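Local coordinates for erythrocyte membrane protein 1 (Plasmodium falciparum, PDB 6S8T) that probably helps infected erythrocytes adhere to host cells, this piece being a DBLbeta domain of the PfEMP1 adhesin that binds the receptor ICAM-1, at residues A[311-323]-A[336-348]. Residues are numbered along the deposited sequence; the frame is centred on the assembly and turned at random.
Sequences QEYDKLMKQCSQC and NCTSCEQACEEYK
Cys320 and Cys340 are joined by a disulfide, SG to SG 2.0 Å, where helix 293-319 has just ended and its backbone comes closest to helix 335-372. Cys340 holds its sulfur anti to the backbone N (chi1 170°), beside its own carbonyl carbon, where it meets Cys320 SG, while Cys340 CB lies 3.6 Å from Gln319 O. Next to the bridge, Leu316 CD1 rests 3.7 Å from Cys344 SG and also lies against Ala343 CB, a small apolar patch between the helices.

Gln319 can be followed outward from here. Its CB sits against Ala343 CB at 3.8 Å, CG skims the same methyl, and a bend at chi2 (-62°) brings OE1 round to Ser339, 3.4 Å from OG. No hydrogen bond is made there; the serine hydroxyl lies instead within bonding reach of the backbone oxygens of Val335 and Asn336.

One turn before Leu316, Glu312 CB lies 3.7 Å from Tyr347 CD2; the backbone N of Tyr313 is at the edge of the Tyr347 ring. The Tyr347 hydroxyl is hydrogen-bonded to Gln309 NE2. The Glu312 carboxylate forms a salt bridge with Lys315 on its own helix, Lys315 NZ to Glu312 OE1 3.2 Å, received on the syn lone pair of OE1.

The two helices run antiparallel, 164° between their directions and 9.0 Å apart, forming a helical hairpin far from the centre of the domain. Further disulfides brace this end: Cys323 to Cys330 in the connection, and Cys337 to Cys468 and Cys344 to Cys466, which tie the C-terminal tail to helix 335-372.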
ATOM      1  N   GLN A 311     -13.637 -13.600 -10.198  1.00 47.29           N
ATOM      2  CA  GLN A 311     -14.822 -13.113 -10.899  1.00 48.14           C
ATOM      3  C   GLN A 311     -14.867 -13.629 -12.333  1.00 49.28           C
ATOM      4  O   GLN A 311     -15.932 -14.019 -12.825  1.00 47.68           O
ATOM      5  CB  GLN A 311     -14.857 -11.585 -10.873  1.00 45.64           C
ATOM      6  CG  GLN A 311     -16.100 -10.965 -11.501  1.00 49.95           C
ATOM      7  CD  GLN A 311     -16.115  -9.449 -11.391  1.00 54.36           C
ATOM      8  OE1 GLN A 311     -15.550  -8.750 -12.231  1.00 57.47           O
ATOM      9  NE2 GLN A 311     -16.758  -8.936 -10.347  1.00 52.56           N
ATOM     10  N   GLU A 312     -13.722 -13.637 -13.021  1.00 49.85           N
ATOM     11  CA  GLU A 312     -13.672 -14.198 -14.367  1.00 52.89           C
ATOM     12  C   GLU A 312     -13.907 -15.702 -14.354  1.00 54.54           C
ATOM     13  O   GLU A 312     -14.502 -16.244 -15.292  1.00 54.18           O
ATOM     14  CB  GLU A 312     -12.329 -13.886 -15.024  1.00 55.87           C
ATOM     15  CG  GLU A 312     -12.117 -12.423 -15.354  1.00 60.13           C
ATOM     16  CD  GLU A 312     -13.182 -11.882 -16.282  1.00 63.58           C
ATOM     17  OE1 GLU A 312     -14.146 -11.263 -15.786  1.00 65.96           O
ATOM     18  OE2 GLU A 312     -13.061 -12.089 -17.506  1.00 65.68           O
ATOM     19  N   TYR A 313     -13.445 -16.389 -13.308  1.00 56.87           N
ATOM     20  CA  TYR A 313     -13.644 -17.831 -13.229  1.00 60.10           C
ATOM     21  C   TYR A 313     -15.120 -18.173 -13.070  1.00 59.47           C
ATOM     22  O   TYR A 313     -15.591 -19.172 -13.623  1.00 58.16           O
ATOM     23  CB  TYR A 313     -12.825 -18.409 -12.075  1.00 60.34           C
ATOM     24  CG  TYR A 313     -12.633 -19.908 -12.139  1.00 62.61           C
ATOM     25  CD1 TYR A 313     -11.550 -20.459 -12.815  1.00 63.13           C
ATOM     26  CD2 TYR A 313     -13.527 -20.771 -11.518  1.00 63.88           C
ATOM     27  CE1 TYR A 313     -11.366 -21.827 -12.873  1.00 63.25           C
ATOM     28  CE2 TYR A 313     -13.352 -22.141 -11.573  1.00 65.20           C
ATOM     29  CZ  TYR A 313     -12.269 -22.664 -12.251  1.00 66.34           C
ATOM     30  OH  TYR A 313     -12.086 -24.027 -12.308  1.00 69.58           O
ATOM     31  N   ASP A 314     -15.867 -17.353 -12.325  1.00 63.49           N
ATOM     32  CA  ASP A 314     -17.302 -17.585 -12.187  1.00 70.61           C
ATOM     33  C   ASP A 314     -18.020 -17.415 -13.519  1.00 67.66           C
ATOM     34  O   ASP A 314     -18.953 -18.166 -13.826  1.00 66.18           O
ATOM     35  CB  ASP A 314     -17.893 -16.647 -11.137  1.00 81.01           C
ATOM     36  CG  ASP A 314     -17.502 -17.031  -9.727  1.00 89.26           C
ATOM     37  OD1 ASP A 314     -16.782 -18.038  -9.564  1.00 91.42           O
ATOM     38  OD2 ASP A 314     -17.916 -16.327  -8.781  1.00 93.63           O
ATOM     39  N   LYS A 315     -17.607 -16.430 -14.320  1.00 67.90           N
ATOM     40  CA  LYS A 315     -18.176 -16.281 -15.656  1.00 70.37           C
ATOM     41  C   LYS A 315     -17.883 -17.499 -16.517  1.00 70.87           C
ATOM     42  O   LYS A 315     -18.694 -17.865 -17.375  1.00 74.23           O
ATOM     43  CB  LYS A 315     -17.633 -15.019 -16.325  1.00 70.09           C
ATOM     44  CG  LYS A 315     -17.979 -13.730 -15.604  1.00 74.36           C
ATOM     45  CD  LYS A 315     -17.359 -12.528 -16.296  1.00 78.12           C
ATOM     46  CE  LYS A 315     -17.703 -11.239 -15.565  1.00 83.83           C
ATOM     47  NZ  LYS A 315     -17.031 -10.054 -16.168  1.00 85.54           N
ATOM     48  N   LEU A 316     -16.735 -18.141 -16.299  1.00 68.07           N
ATOM     49  CA  LEU A 316     -16.396 -19.344 -17.042  1.00 68.01           C
ATOM     50  C   LEU A 316     -17.201 -20.550 -16.571  1.00 70.72           C
ATOM     51  O   LEU A 316     -17.515 -21.432 -17.378  1.00 71.82           O
ATOM     52  CB  LEU A 316     -14.896 -19.622 -16.920  1.00 65.59           C
ATOM     53  CG  LEU A 316     -14.259 -20.511 -17.988  1.00 66.47           C
ATOM     54  CD1 LEU A 316     -14.433 -19.894 -19.366  1.00 67.18           C
ATOM     55  CD2 LEU A 316     -12.787 -20.736 -17.680  1.00 63.65           C
ATOM     56  N   MET A 317     -17.548 -20.606 -15.281  1.00 73.63           N
ATOM     57  CA  MET A 317     -18.316 -21.739 -14.773  1.00 82.72           C
ATOM     58  C   MET A 317     -19.748 -21.723 -15.286  1.00 87.56           C
ATOM     59  O   MET A 317     -20.352 -22.787 -15.468  1.00 88.48           O
ATOM     60  CB  MET A 317     -18.318 -21.748 -13.242  1.00 90.51           C
ATOM     61  CG  MET A 317     -16.941 -21.860 -12.602  1.00 96.72           C
ATOM     62  SD  MET A 317     -16.994 -22.317 -10.854  1.00103.51           S
ATOM     63  CE  MET A 317     -18.014 -21.007 -10.180  1.00105.50           C
ATOM     64  N   LYS A 318     -20.306 -20.537 -15.522  1.00 89.02           N
ATOM     65  CA  LYS A 318     -21.697 -20.413 -15.939  1.00 91.49           C
ATOM     66  C   LYS A 318     -21.859 -20.479 -17.452  1.00 86.50           C
ATOM     67  O   LYS A 318     -22.830 -21.065 -17.944  1.00 90.26           O
ATOM     68  CB  LYS A 318     -22.289 -19.109 -15.398  1.00 96.61           C
ATOM     69  CG  LYS A 318     -22.239 -19.000 -13.881  1.00 99.58           C
ATOM     70  CD  LYS A 318     -22.726 -17.645 -13.400  1.00104.62           C
ATOM     71  CE  LYS A 318     -22.554 -17.500 -11.896  1.00106.86           C
ATOM     72  NZ  LYS A 318     -22.919 -16.135 -11.425  1.00107.40           N
ATOM     73  N   GLN A 319     -20.927 -19.893 -18.206  1.00 78.45           N
ATOM     74  CA  GLN A 319     -21.018 -19.936 -19.660  1.00 76.18           C
ATOM     75  C   GLN A 319     -20.625 -21.297 -20.219  1.00 76.59           C
ATOM     76  O   GLN A 319     -21.125 -21.693 -21.277  1.00 78.20           O
ATOM     77  CB  GLN A 319     -20.140 -18.848 -20.278  1.00 72.56           C
ATOM     78  CG  GLN A 319     -20.587 -17.435 -19.959  1.00 73.01           C
ATOM     79  CD  GLN A 319     -21.967 -17.126 -20.502  1.00 81.27           C
ATOM     80  OE1 GLN A 319     -22.383 -17.668 -21.528  1.00 84.44           O
ATOM     81  NE2 GLN A 319     -22.690 -16.251 -19.810  1.00 85.05           N
ATOM     82  N   CYS A 320     -19.742 -22.020 -19.530  1.00 75.27           N
ATOM     83  CA  CYS A 320     -19.271 -23.325 -19.979  1.00 76.83           C
ATOM     84  C   CYS A 320     -19.858 -24.471 -19.162  1.00 81.12           C
ATOM     85  O   CYS A 320     -19.345 -25.593 -19.221  1.00 82.09           O
ATOM     86  CB  CYS A 320     -17.744 -23.379 -19.937  1.00 74.65           C
ATOM     87  SG  CYS A 320     -16.918 -22.269 -21.102  1.00 71.46           S
ATOM     88  N   SER A 321     -20.923 -24.211 -18.399  1.00 85.14           N
ATOM     89  CA  SER A 321     -21.522 -25.261 -17.581  1.00 88.20           C
ATOM     90  C   SER A 321     -22.109 -26.377 -18.435  1.00 95.08           C
ATOM     91  O   SER A 321     -22.061 -27.549 -18.042  1.00 95.41           O
ATOM     92  CB  SER A 321     -22.601 -24.670 -16.672  1.00 85.68           C
ATOM     93  OG  SER A 321     -23.647 -24.085 -17.430  1.00 85.28           O
ATOM     94  N   GLN A 322     -22.656 -26.037 -19.601  1.00 98.57           N
ATOM     95  CA  GLN A 322     -23.306 -27.037 -20.438  1.00104.94           C
ATOM     96  C   GLN A 322     -22.300 -27.905 -21.186  1.00103.57           C
ATOM     97  O   GLN A 322     -22.594 -29.071 -21.480  1.00106.18           O
ATOM     98  CB  GLN A 322     -24.251 -26.352 -21.427  1.00111.57           C
ATOM     99  CG  GLN A 322     -25.286 -25.445 -20.770  1.00115.63           C
ATOM    100  CD  GLN A 322     -26.318 -26.215 -19.965  1.00121.47           C
ATOM    101  OE1 GLN A 322     -26.660 -27.351 -20.294  1.00125.38           O
ATOM    102  NE2 GLN A 322     -26.819 -25.596 -18.902  1.00121.83           N
ATOM    103  N   CYS A 323     -21.118 -27.371 -21.491  1.00 99.85           N
ATOM    104  CA  CYS A 323     -20.095 -28.098 -22.230  1.00100.91           C
ATOM    105  C   CYS A 323     -19.165 -28.902 -21.323  1.00100.41           C
ATOM    106  O   CYS A 323     -18.055 -29.250 -21.742  1.00 99.65           O
ATOM    107  CB  CYS A 323     -19.275 -27.129 -23.088  1.00 98.19           C
ATOM    108  SG  CYS A 323     -20.254 -25.936 -24.033  1.00101.15           S
ATOM    109  N   ASN A 336     -24.561 -22.317 -27.062  1.00 90.58           N
ATOM    110  CA  ASN A 336     -23.934 -22.595 -25.774  1.00 89.36           C
ATOM    111  C   ASN A 336     -22.437 -22.833 -25.928  1.00 88.53           C
ATOM    112  O   ASN A 336     -21.645 -22.404 -25.079  1.00 85.90           O
ATOM    113  CB  ASN A 336     -24.604 -23.796 -25.106  1.00 94.44           C
ATOM    114  CG  ASN A 336     -26.023 -23.499 -24.662  1.00101.28           C
ATOM    115  OD1 ASN A 336     -26.632 -22.523 -25.100  1.00104.74           O
ATOM    116  ND2 ASN A 336     -26.557 -24.343 -23.787  1.00103.02           N
ATOM    117  N   CYS A 337     -22.029 -23.517 -27.000  1.00 90.57           N
ATOM    118  CA  CYS A 337     -20.604 -23.688 -27.261  1.00 88.58           C
ATOM    119  C   CYS A 337     -19.958 -22.369 -27.666  1.00 83.35           C
ATOM    120  O   CYS A 337     -18.825 -22.075 -27.266  1.00 75.79           O
ATOM    121  CB  CYS A 337     -20.392 -24.750 -28.342  1.00 92.13           C
ATOM    122  SG  CYS A 337     -18.717 -24.819 -29.029  1.00 96.41           S
ATOM    123  N   THR A 338     -20.669 -21.556 -28.451  1.00 84.92           N
ATOM    124  CA  THR A 338     -20.125 -20.271 -28.875  1.00 79.58           C
ATOM    125  C   THR A 338     -19.913 -19.342 -27.687  1.00 77.38           C
ATOM    126  O   THR A 338     -18.863 -18.696 -27.573  1.00 76.96           O
ATOM    127  CB  THR A 338     -21.053 -19.625 -29.905  1.00 81.19           C
ATOM    128  OG1 THR A 338     -21.177 -20.486 -31.043  1.00 83.21           O
ATOM    129  CG2 THR A 338     -20.503 -18.281 -30.354  1.00 80.72           C
ATOM    130  N   SER A 339     -20.895 -19.263 -26.786  1.00 77.80           N
ATOM    131  CA  SER A 339     -20.738 -18.413 -25.609  1.00 78.54           C
ATOM    132  C   SER A 339     -19.663 -18.948 -24.670  1.00 74.92           C
ATOM    133  O   SER A 339     -19.047 -18.172 -23.930  1.00 72.03           O
ATOM    134  CB  SER A 339     -22.068 -18.276 -24.869  1.00 83.90           C
ATOM    135  OG  SER A 339     -22.507 -19.527 -24.371  1.00 86.72           O
ATOM    136  N   CYS A 340     -19.424 -20.260 -24.682  1.00 76.11           N
ATOM    137  CA  CYS A 340     -18.363 -20.815 -23.848  1.00 75.58           C
ATOM    138  C   CYS A 340     -16.988 -20.498 -24.425  1.00 76.08           C
ATOM    139  O   CYS A 340     -16.071 -20.124 -23.683  1.00 72.61           O
ATOM    140  CB  CYS A 340     -18.551 -22.325 -23.686  1.00 75.40           C
ATOM    141  SG  CYS A 340     -17.153 -23.179 -22.908  1.00 73.96           S
ATOM    142  N   GLU A 341     -16.826 -20.629 -25.744  1.00 80.70           N
ATOM    143  CA  GLU A 341     -15.538 -20.321 -26.359  1.00 82.38           C
ATOM    144  C   GLU A 341     -15.212 -18.836 -26.245  1.00 80.63           C
ATOM    145  O   GLU A 341     -14.052 -18.464 -26.035  1.00 79.08           O
ATOM    146  CB  GLU A 341     -15.529 -20.767 -27.820  1.00 88.21           C
ATOM    147  CG  GLU A 341     -15.436 -22.276 -28.001  1.00 95.14           C
ATOM    148  CD  GLU A 341     -15.448 -22.697 -29.460  1.00104.31           C
ATOM    149  OE1 GLU A 341     -16.077 -21.993 -30.279  1.00108.05           O
ATOM    150  OE2 GLU A 341     -14.824 -23.729 -29.788  1.00107.10           O
ATOM    151  N   GLN A 342     -16.221 -17.972 -26.374  1.00 82.25           N
ATOM    152  CA  GLN A 342     -15.988 -16.544 -26.184  1.00 80.99           C
ATOM    153  C   GLN A 342     -15.642 -16.222 -24.736  1.00 71.49           C
ATOM    154  O   GLN A 342     -14.864 -15.296 -24.478  1.00 68.08           O
ATOM    155  CB  GLN A 342     -17.212 -15.746 -26.632  1.00 92.37           C
ATOM    156  CG  GLN A 342     -17.476 -15.808 -28.128  1.00103.33           C
ATOM    157  CD  GLN A 342     -18.730 -15.055 -28.532  1.00112.10           C
ATOM    158  OE1 GLN A 342     -19.550 -14.691 -27.687  1.00113.52           O
ATOM    159  NE2 GLN A 342     -18.883 -14.813 -29.829  1.00116.07           N
ATOM    160  N   ALA A 343     -16.197 -16.971 -23.781  1.00 69.02           N
ATOM    161  CA  ALA A 343     -15.847 -16.751 -22.383  1.00 64.68           C
ATOM    162  C   ALA A 343     -14.417 -17.186 -22.087  1.00 60.86           C
ATOM    163  O   ALA A 343     -13.742 -16.560 -21.261  1.00 58.99           O
ATOM    164  CB  ALA A 343     -16.828 -17.484 -21.469  1.00 63.89           C
ATOM    165  N   CYS A 344     -13.937 -18.247 -22.746  1.00 63.44           N
ATOM    166  CA  CYS A 344     -12.554 -18.676 -22.547  1.00 64.96           C
ATOM    167  C   CYS A 344     -11.574 -17.665 -23.124  1.00 61.43           C
ATOM    168  O   CYS A 344     -10.501 -17.435 -22.553  1.00 56.70           O
ATOM    169  CB  CYS A 344     -12.318 -20.049 -23.178  1.00 73.07           C
ATOM    170  SG  CYS A 344     -13.297 -21.407 -22.502  1.00 82.76           S
ATOM    171  N   GLU A 345     -11.917 -17.065 -24.267  1.00 62.76           N
ATOM    172  CA  GLU A 345     -11.034 -16.078 -24.879  1.00 62.79           C
ATOM    173  C   GLU A 345     -10.871 -14.855 -23.985  1.00 61.04           C
ATOM    174  O   GLU A 345      -9.756 -14.342 -23.821  1.00 56.52           O
ATOM    175  CB  GLU A 345     -11.576 -15.675 -26.250  1.00 70.89           C
ATOM    176  CG  GLU A 345     -10.665 -14.741 -27.022  1.00 76.32           C
ATOM    177  CD  GLU A 345      -9.519 -15.469 -27.693  1.00 82.38           C
ATOM    178  OE1 GLU A 345      -9.741 -16.051 -28.777  1.00 87.81           O
ATOM    179  OE2 GLU A 345      -8.403 -15.468 -27.134  1.00 83.52           O
ATOM    180  N   GLU A 346     -11.970 -14.374 -23.394  1.00 62.01           N
ATOM    181  CA  GLU A 346     -11.890 -13.232 -22.490  1.00 60.54           C
ATOM    182  C   GLU A 346     -11.091 -13.563 -21.238  1.00 54.18           C
ATOM    183  O   GLU A 346     -10.392 -12.695 -20.702  1.00 48.44           O
ATOM    184  CB  GLU A 346     -13.292 -12.754 -22.107  1.00 67.22           C
ATOM    185  CG  GLU A 346     -14.118 -12.234 -23.273  1.00 75.76           C
ATOM    186  CD  GLU A 346     -15.510 -11.777 -22.857  1.00 82.18           C
ATOM    187  OE1 GLU A 346     -15.826 -11.840 -21.649  1.00 82.42           O
ATOM    188  OE2 GLU A 346     -16.288 -11.355 -23.741  1.00 83.83           O
ATOM    189  N   TYR A 347     -11.182 -14.807 -20.761  1.00 51.88           N
ATOM    190  CA  TYR A 347     -10.406 -15.208 -19.592  1.00 48.81           C
ATOM    191  C   TYR A 347      -8.910 -15.181 -19.895  1.00 44.85           C
ATOM    192  O   TYR A 347      -8.119 -14.640 -19.114  1.00 42.96           O
ATOM    193  CB  TYR A 347     -10.845 -16.596 -19.124  1.00 44.81           C
ATOM    194  CG  TYR A 347     -10.165 -17.057 -17.854  1.00 44.64           C
ATOM    195  CD1 TYR A 347      -8.959 -17.752 -17.899  1.00 43.12           C
ATOM    196  CD2 TYR A 347     -10.727 -16.798 -16.607  1.00 44.68           C
ATOM    197  CE1 TYR A 347      -8.329 -18.171 -16.742  1.00 43.12           C
ATOM    198  CE2 TYR A 347     -10.106 -17.219 -15.442  1.00 44.73           C
ATOM    199  CZ  TYR A 347      -8.905 -17.903 -15.518  1.00 44.10           C
ATOM    200  OH  TYR A 347      -8.280 -18.323 -14.367  1.00 42.74           O
ATOM    201  N   LYS A 348      -8.508 -15.745 -21.036  1.00 46.97           N
ATOM    202  CA  LYS A 348      -7.089 -15.803 -21.375  1.00 52.54           C
ATOM    203  C   LYS A 348      -6.496 -14.408 -21.545  1.00 50.88           C
ATOM    204  O   LYS A 348      -5.346 -14.165 -21.160  1.00 47.09           O
ATOM    205  CB  LYS A 348      -6.885 -16.631 -22.646  1.00 58.27           C
ATOM    206  CG  LYS A 348      -5.429 -16.778 -23.069  1.00 61.99           C
ATOM    207  CD  LYS A 348      -5.294 -17.650 -24.309  1.00 68.94           C
ATOM    208  CE  LYS A 348      -6.024 -17.043 -25.498  1.00 75.30           C
ATOM    209  NZ  LYS A 348      -5.484 -15.703 -25.864  1.00 77.94           N
TER